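Local coordinates for protein SAM-dependent O-methyltransferase (Thermotoga maritima, PDB 1O54) that probably transfers a methyl group from S-adenosyl-L-methionine to N1 of adenosine 58 in tRNA, working as a homotetramer built from two dimers, at residues F30-F36 with T48-I53; T19-G23 with V58-P63; S123-A128 with N156-L162; K99-F103 with W237-F241. One frame throughout, in Å; residues are numbered along the deposited sequence.

Contact 1 of 4, residues F30-F36 with T48-I53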
loop_
_atom_site.group_PDB
_atom_site.type_symbol
_atom_site.label_atom_id
_atom_site.label_comp_id
_atom_site.label_asym_id
_atom_site.label_seq_id
_atom_site.Cartn_x
_atom_site.Cartn_y
_atom_site.Cartn_z
ATOM N N PHE A 30 -17.490 -22.354 11.334
ATOM C CA PHE A 30 -17.238 -23.674 10.750
ATOM C C PHE A 30 -15.879 -23.811 10.033
ATOM O O PHE A 30 -15.247 -22.815 9.714
ATOM C CB PHE A 30 -18.426 -24.032 9.846
ATOM C CG PHE A 30 -19.669 -24.331 10.634
ATOM C CD1 PHE A 30 -20.523 -23.307 11.016
ATOM C CD2 PHE A 30 -19.944 -25.623 11.056
ATOM C CE1 PHE A 30 -21.634 -23.573 11.802
ATOM C CE2 PHE A 30 -21.043 -25.887 11.842
ATOM C CZ PHE A 30 -21.889 -24.847 12.208
ATOM N N GLU A 31 -15.458 -25.061 9.793
ATOM C CA GLU A 31 -14.152 -25.376 9.165
ATOM C C GLU A 31 -13.909 -24.653 7.833
ATOM O O GLU A 31 -12.780 -24.222 7.562
ATOM C CB GLU A 31 -13.977 -26.890 8.950
ATOM C CG GLU A 31 -13.913 -27.749 10.220
ATOM C CD GLU A 31 -13.821 -29.249 9.930
ATOM O OE1 GLU A 31 -14.391 -29.716 8.906
ATOM O OE2 GLU A 31 -13.190 -29.983 10.731
ATOM N N ASP A 32 -14.950 -24.501 7.013
ATOM C CA ASP A 32 -14.826 -23.805 5.714
ATOM C C ASP A 32 -14.918 -22.285 5.872
ATOM O O ASP A 32 -15.132 -21.547 4.892
ATOM C CB ASP A 32 -15.881 -24.322 4.714
ATOM C CG ASP A 32 -17.288 -23.849 5.039
ATOM O OD1 ASP A 32 -17.518 -23.365 6.166
ATOM O OD2 ASP A 32 -18.236 -23.918 4.231
ATOM N N GLU A 33 -14.789 -21.828 7.119
ATOM C CA GLU A 33 -14.776 -20.422 7.458
ATOM C C GLU A 33 -16.126 -19.700 7.325
ATOM O O GLU A 33 -16.188 -18.499 7.534
ATOM C CB GLU A 33 -13.678 -19.688 6.675
ATOM C CG GLU A 33 -12.317 -20.386 6.679
ATOM C CD GLU A 33 -11.353 -19.822 7.704
ATOM O OE1 GLU A 33 -11.695 -19.789 8.926
ATOM O OE2 GLU A 33 -10.239 -19.409 7.281
ATOM N N SER A 34 -17.222 -20.407 7.043
ATOM C CA SER A 34 -18.528 -19.742 7.102
ATOM C C SER A 34 -18.819 -19.425 8.566
ATOM O O SER A 34 -18.379 -20.161 9.459
ATOM C CB SER A 34 -19.622 -20.608 6.490
ATOM O OG SER A 34 -19.469 -21.939 6.890
ATOM N N GLU A 35 -19.484 -18.302 8.810
ATOM C CA GLU A 35 -19.870 -17.923 10.160
ATOM C C GLU A 35 -21.327 -17.454 10.182
ATOM O O GLU A 35 -21.789 -16.786 9.252
ATOM C CB GLU A 35 -18.966 -16.812 10.703
ATOM C CG GLU A 35 -17.538 -16.781 10.164
ATOM C CD GLU A 35 -16.494 -17.337 11.123
ATOM O OE1 GLU A 35 -15.853 -18.352 10.783
ATOM O OE2 GLU A 35 -16.285 -16.749 12.201
ATOM N N PHE A 36 -22.058 -17.820 11.222
ATOM C CA PHE A 36 -23.472 -17.478 11.312
ATOM C C PHE A 36 -23.725 -16.779 12.619
ATOM O O PHE A 36 -23.470 -17.371 13.670
ATOM C CB PHE A 36 -24.318 -18.740 11.236
ATOM C CG PHE A 36 -24.028 -19.576 10.046
ATOM C CD1 PHE A 36 -24.597 -19.269 8.817
ATOM C CD2 PHE A 36 -23.212 -20.674 10.144
ATOM C CE1 PHE A 36 -24.330 -20.043 7.705
ATOM C CE2 PHE A 36 -22.929 -21.446 9.043
ATOM C CZ PHE A 36 -23.492 -21.131 7.813
ATOM N N THR A 48 -28.495 -24.470 6.890
ATOM C CA THR A 48 -27.320 -23.952 6.196
ATOM C C THR A 48 -26.809 -24.941 5.165
ATOM O O THR A 48 -27.195 -26.105 5.162
ATOM C CB THR A 48 -26.171 -23.684 7.189
ATOM O OG1 THR A 48 -25.580 -24.925 7.597
ATOM C CG2 THR A 48 -26.678 -23.048 8.476
ATOM N N HIS A 49 -25.879 -24.463 4.341
ATOM C CA HIS A 49 -25.215 -25.286 3.326
ATOM C C HIS A 49 -24.376 -26.417 3.941
ATOM O O HIS A 49 -23.961 -27.346 3.228
ATOM C CB HIS A 49 -24.341 -24.405 2.412
ATOM C CG HIS A 49 -23.167 -23.792 3.104
ATOM N ND1 HIS A 49 -23.246 -22.596 3.783
ATOM C CD2 HIS A 49 -21.886 -24.215 3.230
ATOM C CE1 HIS A 49 -22.063 -22.306 4.298
ATOM N NE2 HIS A 49 -21.219 -23.270 3.973
ATOM N N LEU A 50 -24.132 -26.334 5.257
ATOM C CA LEU A 50 -23.446 -27.387 6.003
ATOM C C LEU A 50 -24.408 -28.292 6.787
ATOM O O LEU A 50 -23.987 -29.257 7.437
ATOM C CB LEU A 50 -22.422 -26.762 6.968
ATOM C CG LEU A 50 -21.315 -25.937 6.314
ATOM C CD1 LEU A 50 -20.312 -25.423 7.361
ATOM C CD2 LEU A 50 -20.599 -26.744 5.241
ATOM N N GLY A 51 -25.699 -27.988 6.713
ATOM C CA GLY A 51 -26.709 -28.810 7.345
ATOM C C GLY A 51 -27.491 -28.007 8.353
ATOM O O GLY A 51 -27.361 -26.779 8.422
ATOM N N ILE A 52 -28.294 -28.712 9.141
ATOM C CA ILE A 52 -29.169 -28.092 10.113
ATOM C C ILE A 52 -28.462 -27.996 11.454
ATOM O O ILE A 52 -27.868 -28.969 11.914
ATOM C CB ILE A 52 -30.467 -28.926 10.287
ATOM C CG1 ILE A 52 -31.212 -28.997 8.951
ATOM C CG2 ILE A 52 -31.348 -28.305 11.386
ATOM C CD1 ILE A 52 -32.357 -29.946 8.936
ATOM N N ILE A 53 -28.556 -26.826 12.075
ATOM C CA ILE A 53 -28.041 -26.614 13.428
ATOM C C ILE A 53 -29.243 -26.465 14.364
ATOM O O ILE A 53 -30.077 -25.593 14.189
ATOM C CB ILE A 53 -27.137 -25.375 13.489
ATOM C CG1 ILE A 53 -26.035 -25.472 12.429
ATOM C CG2 ILE A 53 -26.532 -25.255 14.874
ATOM C CD1 ILE A 53 -25.444 -24.149 12.022
#
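Phe30 lays its CB beside Leu50, with the leucine CD1 at 3.4 Å from that carbon, while the far end of the ring reaches Ile53. With CG anti to the carbonyl carbon (chi1 -71°), the ring extends toward the 48-53 segment and its CZ stops 3.6 Å from Ile53 CD1. The chain then folds through a type I turn, Phe30 to Glu33, closed by the backbone bond from Glu33 N to Phe30 O. Asp32 in this turn holds the one direct hydrogen bond between the segments: His49 NE2 gives its hydrogen to Asp32 OD2 at 3.1 Å, fairly straight at 159°. The carboxylate oxygen lies in the imidazole plane and takes the bond on its syn lone pair, a pairing that would probably favour a protonated histidine. The other oxygen, OD1, is gripped twice by Ser34: from above the carboxylate plane by Ser34 N at 3.1 Å, an Asx turn, and on its syn side by the hydroxyl OG at 2.5 Å. Two donors thus fix the rotation of the carboxylate that holds the histidine. Further on, Phe36 offers one ring face to Thr48 CG2, a CH-pi contact 4.0 Å from the ring centroid, and has His49 CE1 near its edge. Thr48 OG1 accepts from Leu50 N in an ST turn and donates to Gly51 O at 2.7 Å, fastening its own turn. The arrangement is that of two beta hairpins meeting turn to turn, 25-30 with 35-39 and 45-48 with 51-54, a small apolar cluster beneath a His-carboxylate bond.

Contact 2 of 4, residues T19-G23 with V58-P63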
loop_
_atom_site.group_PDB
_atom_site.type_symbol
_atom_site.label_atom_id
_atom_site.label_comp_id
_atom_site.label_asym_id
_atom_site.label_seq_id
_atom_site.Cartn_x
_atom_site.Cartn_y
_atom_site.Cartn_z
ATOM N N THR A 19 -22.283 -16.949 29.856
ATOM C CA THR A 19 -23.252 -18.055 29.858
ATOM C C THR A 19 -24.321 -17.857 28.778
ATOM O O THR A 19 -24.868 -16.761 28.658
ATOM C CB THR A 19 -23.904 -18.128 31.235
ATOM O OG1 THR A 19 -22.903 -18.446 32.210
ATOM C CG2 THR A 19 -24.921 -19.280 31.310
ATOM N N LEU A 20 -24.597 -18.888 27.981
ATOM C CA LEU A 20 -25.531 -18.737 26.863
ATOM C C LEU A 20 -26.953 -18.915 27.359
ATOM O O LEU A 20 -27.278 -19.898 28.035
ATOM C CB LEU A 20 -25.249 -19.755 25.763
ATOM C CG LEU A 20 -23.804 -19.726 25.256
ATOM C CD1 LEU A 20 -23.571 -20.918 24.389
ATOM C CD2 LEU A 20 -23.518 -18.441 24.521
ATOM N N LYS A 21 -27.798 -17.941 27.051
ATOM C CA LYS A 21 -29.206 -18.038 27.403
ATOM C C LYS A 21 -30.109 -17.524 26.286
ATOM O O LYS A 21 -29.636 -16.882 25.335
ATOM C CB LYS A 21 -29.479 -17.321 28.717
ATOM C CG LYS A 21 -29.182 -15.883 28.718
ATOM C CD LYS A 21 -28.466 -15.478 30.000
ATOM C CE LYS A 21 -27.960 -14.036 29.899
ATOM N NZ LYS A 21 -26.679 -13.886 29.092
ATOM N N PRO A 22 -31.387 -17.865 26.367
ATOM C CA PRO A 22 -32.364 -17.368 25.410
ATOM C C PRO A 22 -32.212 -15.875 25.166
ATOM O O PRO A 22 -32.117 -15.079 26.101
ATOM C CB PRO A 22 -33.692 -17.734 26.062
ATOM C CG PRO A 22 -33.389 -19.019 26.748
ATOM C CD PRO A 22 -32.004 -18.822 27.320
ATOM N N GLY A 23 -32.135 -15.528 23.883
ATOM C CA GLY A 23 -32.044 -14.150 23.454
ATOM C C GLY A 23 -30.629 -13.663 23.290
ATOM O O GLY A 23 -30.419 -12.570 22.781
ATOM N N VAL A 58 -27.173 -25.619 21.675
ATOM C CA VAL A 58 -26.303 -24.562 22.101
ATOM C C VAL A 58 -26.499 -24.225 23.576
ATOM O O VAL A 58 -25.525 -23.938 24.265
ATOM C CB VAL A 58 -26.459 -23.291 21.220
ATOM C CG1 VAL A 58 -25.584 -22.197 21.730
ATOM C CG2 VAL A 58 -26.118 -23.632 19.769
ATOM N N PHE A 59 -27.743 -24.295 24.066
ATOM C CA PHE A 59 -27.997 -24.013 25.486
ATOM C C PHE A 59 -27.318 -25.030 26.426
ATOM O O PHE A 59 -27.144 -24.750 27.620
ATOM C CB PHE A 59 -29.482 -23.983 25.806
ATOM C CG PHE A 59 -30.245 -22.930 25.067
ATOM C CD1 PHE A 59 -31.136 -23.279 24.079
ATOM C CD2 PHE A 59 -30.065 -21.592 25.354
ATOM C CE1 PHE A 59 -31.858 -22.306 23.379
ATOM C CE2 PHE A 59 -30.782 -20.604 24.640
ATOM C CZ PHE A 59 -31.691 -20.982 23.664
ATOM N N GLU A 60 -26.950 -26.186 25.894
ATOM C CA GLU A 60 -26.266 -27.232 26.690
ATOM C C GLU A 60 -24.771 -27.255 26.484
ATOM O O GLU A 60 -24.108 -28.234 26.874
ATOM C CB GLU A 60 -26.799 -28.590 26.312
ATOM C CG GLU A 60 -28.300 -28.671 26.207
ATOM C CD GLU A 60 -28.989 -28.307 27.515
ATOM O OE1 GLU A 60 -28.353 -27.751 28.446
ATOM O OE2 GLU A 60 -30.167 -28.565 27.587
ATOM N N LYS A 61 -24.262 -26.205 25.830
ATOM C CA LYS A 61 -22.849 -26.070 25.520
ATOM C C LYS A 61 -22.406 -24.722 26.066
ATOM O O LYS A 61 -23.059 -24.162 26.957
ATOM C CB LYS A 61 -22.636 -26.182 24.005
ATOM C CG LYS A 61 -23.193 -27.458 23.363
ATOM C CD LYS A 61 -22.139 -28.508 23.129
ATOM C CE LYS A 61 -22.602 -29.584 22.136
ATOM N NZ LYS A 61 -21.418 -30.282 21.549
ATOM N N GLY A 62 -21.323 -24.165 25.549
ATOM C CA GLY A 62 -20.735 -22.943 26.088
ATOM C C GLY A 62 -19.777 -22.390 25.040
ATOM O O GLY A 62 -19.497 -23.100 24.066
ATOM N N PRO A 63 -19.287 -21.158 25.181
ATOM C CA PRO A 63 -18.353 -20.635 24.209
ATOM C C PRO A 63 -17.090 -21.484 24.149
ATOM O O PRO A 63 -16.562 -21.911 25.200
ATOM C CB PRO A 63 -18.063 -19.215 24.709
ATOM C CG PRO A 63 -19.159 -18.919 25.608
ATOM C CD PRO A 63 -19.575 -20.154 26.227
HETATM O O HOH W 1 -23.114 -21.289 28.397
HETATM O O HOH W 2 -26.855 -21.974 29.330
#
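Leu20 reaches across to Val58, its CD1 3.6 Å from Val58 CG1, the two side chains crossing at about a right angle. The leucine gets there with CG anti to its carbonyl carbon (chi1 -55°). Ile77 of strand 74-78 also packs on Leu20, which is buried. Phe59 leaves its backbone alongside the contact, and the ring then bends in (chi1 -61°) until CE2 stands 3.4 Å from Pro22 CD. The proline ring crosses the phenylalanine obliquely, whereas the carbonyl carbon of Lys21 lies in the ring plane, at the edge. Replacing the phenylalanine with an alanine would probably leave Pro22 without its apolar partner and open a gap beside the Lys21 backbone.

No direct hydrogen bond spans the segments; the polar links between them run through two waters. One accepts from Leu20 N at 2.9 Å and donates to Lys61 O at 3.2 Å, and the other donates to Leu20 O and Phe59 O, so both polar backbone atoms of Leu20 are satisfied through solvent. The two lysines lead their charges elsewhere: Lys21 pairs with Asp24, and Lys61 NZ bonds to Ile66 O. What results is a loop-on-loop contact, the lead-in to strand 25-30 laid against the type I turn Val58-Lys61 that leads on toward strand 66-68, joined by apolar contacts of Leu20 and Pro22 and by two water bridges between backbone atoms.

Contact 3 of 4, residues S123-A128 with N156-L162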
loop_
_atom_site.group_PDB
_atom_site.type_symbol
_atom_site.label_atom_id
_atom_site.label_comp_id
_atom_site.label_asym_id
_atom_site.label_seq_id
_atom_site.Cartn_x
_atom_site.Cartn_y
_atom_site.Cartn_z
ATOM N N SER A 123 -26.132 3.183 11.328
ATOM C CA SER A 123 -26.325 1.934 12.059
ATOM C C SER A 123 -25.788 1.970 13.496
ATOM O O SER A 123 -26.071 1.095 14.295
ATOM C CB SER A 123 -25.587 0.819 11.323
ATOM O OG SER A 123 -24.183 0.948 11.572
ATOM N N GLY A 124 -25.000 2.992 13.827
ATOM C CA GLY A 124 -24.398 3.082 15.140
ATOM C C GLY A 124 -23.054 2.416 15.267
ATOM O O GLY A 124 -22.530 2.316 16.392
ATOM N N ALA A 125 -22.454 1.983 14.143
ATOM C CA ALA A 125 -21.184 1.237 14.224
ATOM C C ALA A 125 -20.065 2.093 14.835
ATOM O O ALA A 125 -19.400 1.691 15.815
ATOM C CB ALA A 125 -20.773 0.701 12.857
ATOM N N MET A 126 -19.840 3.287 14.304
ATOM C CA MET A 126 -18.824 4.181 14.867
ATOM C C MET A 126 -19.243 4.646 16.272
ATOM O O MET A 126 -18.422 4.787 17.170
ATOM C CB MET A 126 -18.610 5.374 13.975
ATOM C CG MET A 126 -17.769 6.451 14.526
ATOM S SD MET A 126 -16.046 5.799 14.616
ATOM C CE MET A 126 -15.208 6.966 15.465
ATOM N N CYS A 127 -20.534 4.935 16.399
ATOM C CA CYS A 127 -21.143 5.306 17.695
ATOM C C CYS A 127 -20.773 4.312 18.801
ATOM O O CYS A 127 -20.335 4.693 19.905
ATOM C CB CYS A 127 -22.643 5.475 17.576
ATOM S SG CYS A 127 -23.254 6.377 19.020
ATOM N N ALA A 128 -20.870 3.033 18.471
ATOM C CA ALA A 128 -20.502 1.987 19.416
ATOM C C ALA A 128 -19.058 2.036 19.850
ATOM O O ALA A 128 -18.749 1.812 21.033
ATOM C CB ALA A 128 -20.829 0.618 18.799
ATOM N N ASN A 156 -29.420 -1.442 17.828
ATOM C CA ASN A 156 -28.049 -2.003 17.823
ATOM C C ASN A 156 -27.293 -1.723 19.105
ATOM O O ASN A 156 -26.757 -2.641 19.731
ATOM C CB ASN A 156 -27.267 -1.481 16.621
ATOM C CG ASN A 156 -27.697 -2.096 15.303
ATOM O OD1 ASN A 156 -28.296 -3.183 15.266
ATOM N ND2 ASN A 156 -27.410 -1.399 14.205
ATOM N N LEU A 157 -27.211 -0.442 19.512
ATOM C CA LEU A 157 -26.523 -0.081 20.740
ATOM C C LEU A 157 -27.091 -0.791 21.961
ATOM O O LEU A 157 -26.360 -1.114 22.864
ATOM C CB LEU A 157 -26.487 1.441 20.957
ATOM C CG LEU A 157 -25.626 2.158 19.914
ATOM C CD1 LEU A 157 -26.029 3.634 19.849
ATOM C CD2 LEU A 157 -24.130 2.071 20.173
ATOM N N THR A 158 -28.400 -1.014 21.991
ATOM C CA THR A 158 -29.014 -1.743 23.109
ATOM C C THR A 158 -28.526 -3.218 23.142
ATOM O O THR A 158 -28.061 -3.720 24.185
ATOM C CB THR A 158 -30.546 -1.644 23.001
ATOM O OG1 THR A 158 -30.951 -0.266 23.153
ATOM C CG2 THR A 158 -31.217 -2.386 24.128
ATOM N N LYS A 159 -28.598 -3.865 21.986
ATOM C CA LYS A 159 -28.127 -5.241 21.800
ATOM C C LYS A 159 -26.644 -5.355 22.172
ATOM O O LYS A 159 -26.228 -6.373 22.706
ATOM C CB LYS A 159 -28.314 -5.702 20.348
ATOM C CG LYS A 159 -29.740 -5.891 19.861
ATOM C CD LYS A 159 -29.752 -6.254 18.360
ATOM C CE LYS A 159 -31.179 -6.423 17.796
ATOM N NZ LYS A 159 -31.194 -6.577 16.299
ATOM N N TRP A 160 -25.858 -4.299 21.912
ATOM C CA TRP A 160 -24.414 -4.345 22.089
ATOM C C TRP A 160 -23.983 -3.878 23.476
ATOM O O TRP A 160 -22.782 -3.781 23.742
ATOM C CB TRP A 160 -23.672 -3.539 21.001
ATOM C CG TRP A 160 -23.948 -3.972 19.608
ATOM C CD1 TRP A 160 -24.429 -5.200 19.188
ATOM C CD2 TRP A 160 -23.802 -3.184 18.430
ATOM N NE1 TRP A 160 -24.593 -5.206 17.826
ATOM C CE2 TRP A 160 -24.216 -3.976 17.331
ATOM C CE3 TRP A 160 -23.379 -1.862 18.183
ATOM C CZ2 TRP A 160 -24.209 -3.507 16.018
ATOM C CZ3 TRP A 160 -23.377 -1.395 16.866
ATOM C CH2 TRP A 160 -23.779 -2.216 15.806
ATOM N N GLY A 161 -24.959 -3.584 24.345
ATOM C CA GLY A 161 -24.700 -3.245 25.749
ATOM C C GLY A 161 -24.139 -1.857 25.985
ATOM O O GLY A 161 -23.475 -1.593 27.000
ATOM N N LEU A 162 -24.426 -0.964 25.056
ATOM C CA LEU A 162 -23.833 0.374 25.062
ATOM C C LEU A 162 -24.832 1.542 25.097
ATOM O O LEU A 162 -24.442 2.707 25.232
ATOM C CB LEU A 162 -22.950 0.490 23.836
ATOM C CG LEU A 162 -21.725 -0.446 23.870
ATOM C CD1 LEU A 162 -21.146 -0.540 22.450
ATOM C CD2 LEU A 162 -20.704 0.039 24.873
#
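A chi1 of -73° and a chi2 of -21° turn the Asn156 amide toward Ser123, and a chi1 of -58° at Trp160 swings the indole over to Ala128. Asn156 ND2 donates to Ser123 O at 2.8 Å, almost straight, with the oxygen in the plane of the amide and the bond on a lone pair of the carbonyl. The grip is on the turn into helix 125-134, where Ser123 OG accepts from Ala125 N, an ST turn.

Below it the packing is apolar. Trp160 brings CE3 to 3.6 Å from Ala128 CB and has Gly124 O at its ring edge; over one ring face lies Asn156 O, from the last turn of the helix that Trp160 follows. Leu157 CD2 sits 3.7 Å from Ala128 CA, and Leu162 CD1 is 3.8 Å from Ala128 CB, so three side chains meet this alanine. Gly124, the N-cap, has a positive phi at which a CB would press on Ser123 O. Helix 147-159 ends in a Schellman motif at Gly161. The side chain of Ala125 lies about 9 Å from that of Asp188, predicted to bind S-adenosyl-L-methionine. The arrangement is consistent with the glycine-rich turn after strand 115-119 of the Rossmann-like methyltransferase core.

Contact 4 of 4, residues K99-F103 with W237-F241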
loop_
_atom_site.group_PDB
_atom_site.type_symbol
_atom_site.label_atom_id
_atom_site.label_comp_id
_atom_site.label_asym_id
_atom_site.label_seq_id
_atom_site.Cartn_x
_atom_site.Cartn_y
_atom_site.Cartn_z
ATOM N N LYS A 99 -11.288 -0.933 10.828
ATOM C CA LYS A 99 -9.906 -0.488 10.597
ATOM C C LYS A 99 -9.804 1.038 10.735
ATOM O O LYS A 99 -8.791 1.576 11.177
ATOM C CB LYS A 99 -9.392 -0.911 9.206
ATOM C CG LYS A 99 -10.000 -0.169 7.994
ATOM C CD LYS A 99 -9.179 -0.439 6.733
ATOM C CE LYS A 99 -9.475 0.480 5.624
ATOM N NZ LYS A 99 -8.859 1.794 5.707
ATOM N N ASP A 100 -10.875 1.735 10.384
ATOM C CA ASP A 100 -10.864 3.177 10.506
ATOM C C ASP A 100 -11.372 3.606 11.896
ATOM O O ASP A 100 -10.796 4.476 12.492
ATOM C CB ASP A 100 -11.715 3.832 9.417
ATOM C CG ASP A 100 -11.154 3.634 8.006
ATOM O OD1 ASP A 100 -9.896 3.510 7.805
ATOM O OD2 ASP A 100 -11.931 3.648 7.018
ATOM N N SER A 101 -12.517 3.086 12.336
ATOM C CA SER A 101 -13.113 3.551 13.586
ATOM C C SER A 101 -12.178 3.437 14.803
ATOM O O SER A 101 -12.112 4.354 15.607
ATOM C CB SER A 101 -14.470 2.866 13.842
ATOM O OG SER A 101 -14.315 1.491 13.931
ATOM N N SER A 102 -11.436 2.335 14.916
ATOM C CA SER A 102 -10.508 2.147 16.020
ATOM C C SER A 102 -9.429 3.249 16.043
ATOM O O SER A 102 -9.121 3.863 17.086
ATOM C CB SER A 102 -9.889 0.731 15.913
ATOM O OG SER A 102 -9.266 0.472 14.645
ATOM N N PHE A 103 -8.865 3.493 14.869
ATOM C CA PHE A 103 -7.849 4.505 14.699
ATOM C C PHE A 103 -8.405 5.901 15.008
ATOM O O PHE A 103 -7.770 6.703 15.731
ATOM C CB PHE A 103 -7.306 4.414 13.283
ATOM C CG PHE A 103 -6.276 5.471 12.957
ATOM C CD1 PHE A 103 -4.994 5.422 13.494
ATOM C CD2 PHE A 103 -6.586 6.484 12.069
ATOM C CE1 PHE A 103 -4.047 6.401 13.164
ATOM C CE2 PHE A 103 -5.657 7.419 11.721
ATOM C CZ PHE A 103 -4.385 7.382 12.264
ATOM N N TRP A 237 -5.278 11.230 6.659
ATOM C CA TRP A 237 -4.743 9.865 6.664
ATOM C C TRP A 237 -5.612 8.934 5.821
ATOM O O TRP A 237 -6.843 9.076 5.766
ATOM C CB TRP A 237 -4.682 9.324 8.103
ATOM C CG TRP A 237 -3.623 9.947 8.899
ATOM C CD1 TRP A 237 -3.724 11.047 9.731
ATOM C CD2 TRP A 237 -2.258 9.523 8.970
ATOM N NE1 TRP A 237 -2.489 11.329 10.288
ATOM C CE2 TRP A 237 -1.585 10.402 9.845
ATOM C CE3 TRP A 237 -1.530 8.486 8.381
ATOM C CZ2 TRP A 237 -0.216 10.267 10.149
ATOM C CZ3 TRP A 237 -0.182 8.338 8.694
ATOM C CH2 TRP A 237 0.466 9.237 9.537
ATOM N N GLU A 238 -4.966 7.960 5.190
ATOM C CA GLU A 238 -5.658 6.802 4.690
ATOM C C GLU A 238 -4.896 5.559 5.135
ATOM O O GLU A 238 -3.666 5.622 5.356
ATOM C CB GLU A 238 -5.784 6.813 3.158
ATOM C CG GLU A 238 -4.545 6.368 2.453
ATOM C CD GLU A 238 -4.661 6.431 0.918
ATOM O OE1 GLU A 238 -5.676 6.011 0.326
ATOM O OE2 GLU A 238 -3.680 6.856 0.345
ATOM N N SER A 239 -5.595 4.453 5.252
ATOM C CA SER A 239 -4.923 3.199 5.577
ATOM C C SER A 239 -5.326 2.098 4.600
ATOM O O SER A 239 -6.485 2.085 4.086
ATOM C CB SER A 239 -5.274 2.753 6.985
ATOM O OG SER A 239 -6.634 2.416 7.090
ATOM N N LEU A 240 -4.375 1.188 4.344
ATOM C CA LEU A 240 -4.596 -0.032 3.602
ATOM C C LEU A 240 -4.255 -1.169 4.534
ATOM O O LEU A 240 -3.140 -1.220 5.066
ATOM C CB LEU A 240 -3.699 -0.130 2.346
ATOM N N PHE A 241 -5.204 -2.067 4.718
ATOM C CA PHE A 241 -5.008 -3.268 5.523
ATOM C C PHE A 241 -4.976 -4.478 4.612
ATOM O O PHE A 241 -5.843 -4.643 3.756
ATOM C CB PHE A 241 -6.113 -3.422 6.548
ATOM C CG PHE A 241 -5.919 -2.621 7.783
ATOM C CD1 PHE A 241 -5.915 -1.239 7.738
ATOM C CD2 PHE A 241 -5.716 -3.242 8.994
ATOM C CE1 PHE A 241 -5.761 -0.481 8.873
ATOM C CE2 PHE A 241 -5.562 -2.516 10.141
ATOM C CZ PHE A 241 -5.555 -1.123 10.094
HETATM O O HOH W 3 -7.631 3.342 9.318
HETATM O O HOH W 4 -8.673 4.801 5.398
#
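Helix 98-107 packs on strand 234-245, part of the mixed sheet of the methyltransferase domain, at 131° between the directions of the short segments. Lys99 CB lies over one face of Phe241, 3.8 Å from the ring centroid, and CD passes 3.5 Å from Phe241 CD1. A bend at chi4 (79°) then brings NZ round to Ser239, where it donates to OG at 2.7 Å and to the backbone O at 2.9 Å, the latter from above the carbonyl plane. The same ammonium forms a salt bridge with Asp100 OD1 at 2.9 Å and a hydrogen bond to Thr261, so three N-H groups must be shared among four acceptors. Asp100 OD2 also bonds to Thr261. Two waters link Asp100 OD1 to Ser239. A methionine in place of the lysine would probably leave Asp100 without its ion-pair partner and Ser239 O without this donor. Phe103 sets its edge to the face of Trp237, T-shaped, with centroids 5.7 Å apart and planes at 72°.

Met264 of strand 263-269 touches Asp100, Phe103 and Trp237. Strand 237-241 pairs antiparallel with a strand of the second subunit, whose Phe103 meets Phe241 of this chain, at an interface within the tetramer.

Contacts 3 and 4 are buried and belong to the methyltransferase domain; contacts 1 and 2 are only partly buried, in the N-terminal beta region, and both lie away from the predicted cofactor-binding residues. Contact 1 falls within the stretch of chain that contact 2 brings together, their centres 18 Å apart. Contacts 3 and 4 touch directly, Met126 SD lying 3.4 Å from Ser101 CB, so helices 125-134 and 98-107 tie them. Chemistry follows place: contact 1 uses a histidine-carboxylate hydrogen bond, contact 2 makes its polar links through water beside apolar contacts, contact 3 needs one amide bond among apolar groups, and contact 4 sets a lysine-aspartate salt bridge beside a subunit interface.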